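Local coordinates for uncharacterized protein (Legionella longbeachae NSW150, PDB 4JZA) that probably removes the 3-phosphate of phosphatidylinositol 3-phosphate, as a Legionella phosphoinositide phosphatase that may act on host lipids, at residues Y468-R473 with P622-P627. Sequence-based numbering, arbitrary orientation.
Sequences YNMAKR and PEWYLP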
# COMPACT_ATOMS: atom_id res chain seq x y z
N TYR A 468 13.81 4.87 18.86
CA TYR A 468 13.47 6.15 19.50
C TYR A 468 11.93 6.18 19.61
O TYR A 468 11.22 6.60 18.69
CB TYR A 468 14.06 7.38 18.78
CG TYR A 468 13.80 8.64 19.54
CD1 TYR A 468 14.25 8.77 20.84
CD2 TYR A 468 13.06 9.69 19.01
CE1 TYR A 468 14.00 9.91 21.59
CE2 TYR A 468 12.80 10.84 19.75
CZ TYR A 468 13.27 10.93 21.04
OH TYR A 468 13.05 12.01 21.83
N ASN A 469 11.42 5.69 20.74
CA ASN A 469 10.00 5.46 20.92
C ASN A 469 9.56 5.67 22.39
O ASN A 469 10.37 5.59 23.33
CB ASN A 469 9.69 4.05 20.43
CG ASN A 469 8.20 3.81 20.28
OD1 ASN A 469 7.42 4.71 19.89
ND2 ASN A 469 7.76 2.58 20.66
N MSE A 470 8.28 5.98 22.58
CA MSE A 470 7.72 6.23 23.91
C MSE A 470 6.61 5.26 24.15
O MSE A 470 5.69 5.15 23.33
CB MSE A 470 7.15 7.65 23.91
CG MSE A 470 6.56 8.07 25.25
SE MSE A 470 7.95 8.13 26.66
CE MSE A 470 8.36 10.06 26.48
N ALA A 471 6.67 4.53 25.26
CA ALA A 471 5.52 3.76 25.74
C ALA A 471 5.09 3.86 27.20
O ALA A 471 4.18 4.60 27.54
CB ALA A 471 5.73 2.27 25.49
N LYS A 472 5.75 3.11 28.06
CA LYS A 472 5.61 3.27 29.49
C LYS A 472 6.79 4.19 29.80
O LYS A 472 6.68 5.15 30.56
CB LYS A 472 5.80 1.90 30.15
CG LYS A 472 5.79 1.92 31.67
CD LYS A 472 4.38 1.77 32.20
CE LYS A 472 4.36 1.89 33.72
NZ LYS A 472 3.10 2.53 34.17
N ARG A 473 7.92 3.90 29.15
CA ARG A 473 9.16 4.67 29.29
C ARG A 473 9.71 5.07 27.92
O ARG A 473 9.25 4.60 26.91
CB ARG A 473 10.19 3.82 30.04
CG ARG A 473 10.37 2.43 29.44
CD ARG A 473 11.46 1.63 30.14
NE ARG A 473 11.85 0.44 29.38
CZ ARG A 473 12.84 0.40 28.48
NH1 ARG A 473 13.58 1.48 28.20
NH2 ARG A 473 13.12 -0.73 27.86
N PRO A 622 7.47 14.63 12.43
CA PRO A 622 8.74 15.34 12.55
C PRO A 622 9.04 15.86 13.95
O PRO A 622 10.20 15.86 14.36
CB PRO A 622 8.57 16.54 11.60
CG PRO A 622 7.47 16.16 10.68
CD PRO A 622 6.56 15.33 11.50
N GLU A 623 8.01 16.35 14.64
CA GLU A 623 8.18 16.93 15.97
C GLU A 623 8.59 15.86 17.00
O GLU A 623 9.10 16.19 18.06
CB GLU A 623 6.92 17.68 16.44
CG GLU A 623 6.79 19.08 15.85
CD GLU A 623 5.40 19.72 16.01
OE1 GLU A 623 4.41 19.00 16.13
OE2 GLU A 623 5.29 20.97 15.97
N TRP A 624 8.42 14.58 16.69
CA TRP A 624 8.95 13.59 17.60
C TRP A 624 10.43 13.34 17.37
O TRP A 624 11.16 13.20 18.32
CB TRP A 624 8.22 12.27 17.50
CG TRP A 624 8.80 11.23 18.34
CD1 TRP A 624 9.30 10.06 17.93
CD2 TRP A 624 8.96 11.27 19.75
NE1 TRP A 624 9.77 9.34 19.01
CE2 TRP A 624 9.56 10.06 20.14
CE3 TRP A 624 8.63 12.21 20.74
CZ2 TRP A 624 9.86 9.78 21.44
CZ3 TRP A 624 8.92 11.93 22.03
CH2 TRP A 624 9.56 10.72 22.38
N TYR A 625 10.84 13.28 16.10
CA TYR A 625 12.19 12.85 15.68
C TYR A 625 13.22 14.00 15.64
O TYR A 625 14.47 13.76 15.67
CB TYR A 625 12.13 12.16 14.30
CG TYR A 625 11.36 10.89 14.32
CD1 TYR A 625 11.78 9.84 15.13
CD2 TYR A 625 10.18 10.71 13.58
CE1 TYR A 625 11.06 8.66 15.21
CE2 TYR A 625 9.45 9.51 13.63
CZ TYR A 625 9.90 8.48 14.47
OH TYR A 625 9.26 7.25 14.60
N LEU A 626 12.71 15.23 15.52
CA LEU A 626 13.57 16.40 15.41
C LEU A 626 13.76 16.93 16.78
O LEU A 626 12.87 16.87 17.59
CB LEU A 626 12.93 17.49 14.55
CG LEU A 626 12.82 17.29 13.03
CD1 LEU A 626 12.01 18.39 12.37
CD2 LEU A 626 14.20 17.23 12.40
N PRO A 627 14.92 17.45 17.06
CA PRO A 627 15.23 18.23 18.25
C PRO A 627 14.42 19.53 18.34
O PRO A 627 14.07 20.10 17.32
CB PRO A 627 16.70 18.57 18.05
CG PRO A 627 17.26 17.44 17.23
CD PRO A 627 16.14 17.04 16.32
O HOH W 1 11.48 13.85 20.98
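The indole of W624 reaches from the short helix 622-625 to the chain entering strand 469-470, where it is gripped in its own plane by a hydrogen bond. From CB, CG runs anti to the backbone N (chi1 176°), which brings the far end of the ring system up to Y468 and M470. CD1 of the five-membered ring lies over one face of the neighbouring Y625 ring, whose CD1 in turn borders the edge of the Y468 ring. Next round the ring, W624 NE1 donates to the backbone O of Y468 over 3.1 Å in a nearly straight bond (174°). The oxygen lies in the indole plane, whereas the N-H arrives from above the plane of the carbonyl group. This near-linear, in-plane bond, together with the phenol edge over the face, favours the observed rotation of the indole. W624 CE2 then meets Y468 CE2 at 3.4 Å. Here the edge of the phenol lies over one indole face, near its rim; the planes of the Y468 ring and the W624 five-membered ring are nearly parallel (14°) but slid apart, so the rings barely overlap. W624 CZ2 sits 3.6 Å from Y468 CZ. At the tip, W624 CH2 lies 3.8 Å from Y468 OH, with M470 CB obliquely beyond, 4.2 Å from W624 CH2. A water closes the circuit, bonded to Y468 OH at 2.6 Å and donating to the backbone O of W624 at 2.8 Å. Y468 is buried against Y524, A525 and E528 of helix 524-542, and R556 of helix 556-574 touches both tyrosines. The contact thus joins the two-stranded hairpin 469-475, which follows edge strand 462-465 of the large mixed sheet, to the helical region after helix 604-612.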